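PDB 6X9L: aldehyde dehydrogenase family protein from Pseudomonas syringae pv. tomato, which oxidises long-chain aliphatic aldehydes, probably with NAD+ as the electron acceptor, and binds octanal. Local coordinates for residues A[133-138]-A[475-480]. The protein carries 1 engineered substitution. Sequence-based numbering, arbitrary orientation.
Sequences YRFQTV and EYLETK
Tyr133 meets Leu477 with the phenol end of its ring. Because CG stands anti to the backbone N (chi1 -168°), the long side chain reaches out from the loop, and Leu477 comes from the opposite direction. Leu477 CD1 lies 3.5 Å from Tyr133 OH, with Tyr133 CZ its next neighbour, an oblique approach to the ring. A tyrosine suits this place because its ring carbons accept a methyl group while its hydroxyl is hydrogen-bonded to the carboxylate of Glu474, at the end of the helix just before 475-480. Phe473, from the same helix, adds an edge-to-face contact with the Tyr133 ring.

Phe135 takes the other methyl of the same leucine: its CE1 is 4.4 Å from Leu477 CD2, which sits at the ring's edge, near its plane. One face of Phe135 is covered by Tyr133, whose CD1 stands 3.7 Å above the ring plane, over its centre. The two aromatic rings thus pack on each other as well as on the forked end of Leu477, whose branching lets one residue serve both.

Strand 143-155 runs antiparallel to both 136-138 and 477-483 and pairs with each, as Thr137 with Ile144 and Glu478 with Glu147 illustrate; this leaves Phe135 CA and Leu477 CA 9.5 Å apart, a gap bridged by side chains alone. These strands form the small antiparallel extension that serves aldehyde dehydrogenases as the oligomerisation (bridging) domain, away from the NAD+ and octanal sites; here Glu478 forms a salt bridge to Arg466 of the second subunit. The contact, burying about 100 Å², is therefore nondirectional packing of one leucine's two methyls against two aromatic side chains, while Glu474 satisfies the phenol's polar end.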
ATOM      1  N   TYR A 133      -1.775  22.016   5.641  1.00 42.34           N
ATOM      2  CA  TYR A 133      -1.661  20.641   6.094  1.00 42.43           C
ATOM      3  C   TYR A 133      -1.187  20.571   7.542  1.00 42.37           C
ATOM      4  O   TYR A 133      -0.193  21.200   7.918  1.00 41.67           O
ATOM      5  CB  TYR A 133      -0.703  19.867   5.187  1.00 41.78           C
ATOM      6  CG  TYR A 133      -0.796  18.391   5.451  1.00 42.17           C
ATOM      7  CD1 TYR A 133      -0.058  17.810   6.470  1.00 41.81           C
ATOM      8  CD2 TYR A 133      -1.674  17.579   4.721  1.00 42.84           C
ATOM      9  CE1 TYR A 133      -0.167  16.472   6.742  1.00 42.17           C
ATOM     10  CE2 TYR A 133      -1.788  16.242   4.986  1.00 43.07           C
ATOM     11  CZ  TYR A 133      -1.032  15.696   6.004  1.00 42.84           C
ATOM     12  OH  TYR A 133      -1.109  14.363   6.299  1.00 43.17           O
ATOM     13  N   ARG A 134      -1.886  19.780   8.349  1.00 67.41           N
ATOM     14  CA  ARG A 134      -1.549  19.606   9.758  1.00 67.48           C
ATOM     15  C   ARG A 134      -0.689  18.353   9.883  1.00 67.09           C
ATOM     16  O   ARG A 134      -1.195  17.232   9.749  1.00 67.61           O
ATOM     17  CB  ARG A 134      -2.809  19.500  10.617  1.00 68.37           C
ATOM     18  CG  ARG A 134      -3.761  20.693  10.531  1.00 68.91           C
ATOM     19  CD  ARG A 134      -3.444  21.777  11.556  1.00 69.00           C
ATOM     20  NE  ARG A 134      -4.060  21.524  12.862  1.00 69.62           N
ATOM     21  CZ  ARG A 134      -3.383  21.248  13.975  1.00 69.58           C
ATOM     22  NH1 ARG A 134      -2.055  21.191  13.958  1.00 69.01           N
ATOM     23  NH2 ARG A 134      -4.033  21.033  15.113  1.00 70.01           N
ATOM     24  N   PHE A 135       0.606  18.536  10.139  1.00 40.58           N
ATOM     25  CA  PHE A 135       1.475  17.376  10.276  1.00 40.18           C
ATOM     26  C   PHE A 135       1.318  16.696  11.628  1.00 40.56           C
ATOM     27  O   PHE A 135       1.558  15.489  11.735  1.00 40.56           O
ATOM     28  CB  PHE A 135       2.938  17.768  10.041  1.00 39.06           C
ATOM     29  CG  PHE A 135       3.243  18.152   8.616  1.00 38.47           C
ATOM     30  CD1 PHE A 135       3.573  17.194   7.686  1.00 38.13           C
ATOM     31  CD2 PHE A 135       3.208  19.477   8.208  1.00 38.18           C
ATOM     32  CE1 PHE A 135       3.865  17.543   6.368  1.00 37.41           C
ATOM     33  CE2 PHE A 135       3.502  19.825   6.902  1.00 37.45           C
ATOM     34  CZ  PHE A 135       3.827  18.857   5.983  1.00 37.09           C
ATOM     35  N   GLN A 136       0.889  17.432  12.647  1.00 51.01           N
ATOM     36  CA  GLN A 136       0.585  16.869  13.950  1.00 51.36           C
ATOM     37  C   GLN A 136      -0.869  17.130  14.316  1.00 52.08           C
ATOM     38  O   GLN A 136      -1.426  18.182  13.993  1.00 52.35           O
ATOM     39  CB  GLN A 136       1.482  17.453  15.027  1.00 50.99           C
ATOM     40  CG  GLN A 136       1.162  16.954  16.408  1.00 51.36           C
ATOM     41  CD  GLN A 136       1.938  17.693  17.453  1.00 51.24           C
ATOM     42  OE1 GLN A 136       2.839  17.139  18.096  1.00 51.01           O
ATOM     43  NE2 GLN A 136       1.604  18.966  17.635  1.00 51.49           N
ATOM     44  N   THR A 137      -1.463  16.161  15.005  1.00 47.93           N
ATOM     45  CA  THR A 137      -2.837  16.211  15.498  1.00 48.52           C
ATOM     46  C   THR A 137      -2.849  15.615  16.896  1.00 48.69           C
ATOM     47  O   THR A 137      -2.107  14.668  17.175  1.00 48.52           O
ATOM     48  CB  THR A 137      -3.788  15.427  14.590  1.00 48.76           C
ATOM     49  OG1 THR A 137      -3.790  16.023  13.297  1.00 48.85           O
ATOM     50  CG2 THR A 137      -5.193  15.430  15.131  1.00 49.25           C
ATOM     51  N   VAL A 138      -3.680  16.157  17.775  1.00 58.83           N
ATOM     52  CA  VAL A 138      -3.700  15.725  19.162  1.00 59.04           C
ATOM     53  C   VAL A 138      -5.129  15.318  19.497  1.00 59.71           C
ATOM     54  O   VAL A 138      -6.042  16.152  19.467  1.00 60.10           O
ATOM     55  CB  VAL A 138      -3.178  16.820  20.101  1.00 58.96           C
ATOM     56  CG1 VAL A 138      -3.215  16.366  21.539  1.00 59.10           C
ATOM     57  CG2 VAL A 138      -1.752  17.205  19.678  1.00 58.36           C
ATOM     58  N   GLU A 475       0.655   9.695   0.245  1.00 46.64           N
ATOM     59  CA  GLU A 475       1.413   8.511  -0.133  1.00 46.77           C
ATOM     60  C   GLU A 475       2.886   8.613   0.241  1.00 46.78           C
ATOM     61  O   GLU A 475       3.567   7.588   0.302  1.00 46.66           O
ATOM     62  CB  GLU A 475       1.293   8.265  -1.632  1.00 47.10           C
ATOM     63  CG  GLU A 475      -0.121   8.056  -2.091  1.00 47.25           C
ATOM     64  CD  GLU A 475      -0.666   6.687  -1.708  1.00 47.08           C
ATOM     65  OE1 GLU A 475       0.153   5.763  -1.520  1.00 47.01           O
ATOM     66  OE2 GLU A 475      -1.911   6.544  -1.607  1.00 47.00           O
ATOM     67  N   TYR A 476       3.398   9.815   0.495  1.00 40.92           N
ATOM     68  CA  TYR A 476       4.796   9.978   0.860  1.00 40.59           C
ATOM     69  C   TYR A 476       4.997  10.249   2.345  1.00 40.59           C
ATOM     70  O   TYR A 476       6.121  10.552   2.761  1.00 40.53           O
ATOM     71  CB  TYR A 476       5.425  11.090   0.022  1.00 40.66           C
ATOM     72  CG  TYR A 476       5.453  10.738  -1.443  1.00 40.52           C
ATOM     73  CD1 TYR A 476       6.529  10.048  -1.990  1.00 39.96           C
ATOM     74  CD2 TYR A 476       4.386  11.052  -2.271  1.00 40.82           C
ATOM     75  CE1 TYR A 476       6.545   9.704  -3.323  1.00 39.73           C
ATOM     76  CE2 TYR A 476       4.400  10.724  -3.602  1.00 40.71           C
ATOM     77  CZ  TYR A 476       5.478  10.046  -4.129  1.00 40.20           C
ATOM     78  OH  TYR A 476       5.496   9.714  -5.466  1.00 39.98           O
ATOM     79  N   LEU A 477       3.953  10.102   3.160  1.00 36.46           N
ATOM     80  CA  LEU A 477       4.069  10.262   4.604  1.00 36.48           C
ATOM     81  C   LEU A 477       3.872   8.935   5.317  1.00 36.11           C
ATOM     82  O   LEU A 477       2.971   8.168   4.976  1.00 36.05           O
ATOM     83  CB  LEU A 477       3.045  11.274   5.127  1.00 36.94           C
ATOM     84  CG  LEU A 477       3.137  12.654   4.471  1.00 37.39           C
ATOM     85  CD1 LEU A 477       1.893  13.451   4.804  1.00 37.52           C
ATOM     86  CD2 LEU A 477       4.415  13.382   4.895  1.00 37.37           C
ATOM     87  N   GLU A 478       4.734   8.664   6.299  1.00 43.35           N
ATOM     88  CA  GLU A 478       4.438   7.653   7.302  1.00 43.09           C
ATOM     89  C   GLU A 478       3.428   8.195   8.302  1.00 43.48           C
ATOM     90  O   GLU A 478       3.049   9.369   8.277  1.00 44.11           O
ATOM     91  CB  GLU A 478       5.691   7.213   8.042  1.00 42.67           C
ATOM     92  CG  GLU A 478       6.517   6.205   7.304  1.00 42.68           C
ATOM     93  CD  GLU A 478       5.852   4.833   7.210  1.00 42.87           C
ATOM     94  OE1 GLU A 478       6.558   3.878   6.810  1.00 42.88           O
ATOM     95  OE2 GLU A 478       4.636   4.711   7.533  1.00 43.07           O
ATOM     96  N   THR A 479       3.011   7.330   9.213  1.00 37.95           N
ATOM     97  CA  THR A 479       2.030   7.680  10.228  1.00 38.25           C
ATOM     98  C   THR A 479       2.548   7.213  11.582  1.00 38.15           C
ATOM     99  O   THR A 479       2.913   6.036  11.749  1.00 37.78           O
ATOM    100  CB  THR A 479       0.669   7.057   9.884  1.00 38.30           C
ATOM    101  OG1 THR A 479       0.118   7.766   8.771  1.00 38.45           O
ATOM    102  CG2 THR A 479      -0.304   7.112  11.063  1.00 38.92           C
ATOM    103  N   LYS A 480       2.616   8.138  12.535  1.00 39.58           N
ATOM    104  CA  LYS A 480       3.169   7.846  13.842  1.00 39.40           C
ATOM    105  C   LYS A 480       2.158   8.194  14.921  1.00 40.13           C
ATOM    106  O   LYS A 480       1.512   9.243  14.859  1.00 40.93           O
ATOM    107  CB  LYS A 480       4.471   8.606  14.068  1.00 39.07           C
ATOM    108  CG  LYS A 480       5.024   8.445  15.464  1.00 38.83           C
ATOM    109  CD  LYS A 480       6.269   9.279  15.643  1.00 38.64           C
ATOM    110  CE  LYS A 480       7.486   8.571  15.068  1.00 38.20           C
ATOM    111  NZ  LYS A 480       8.669   9.458  15.065  1.00 38.11           N
TER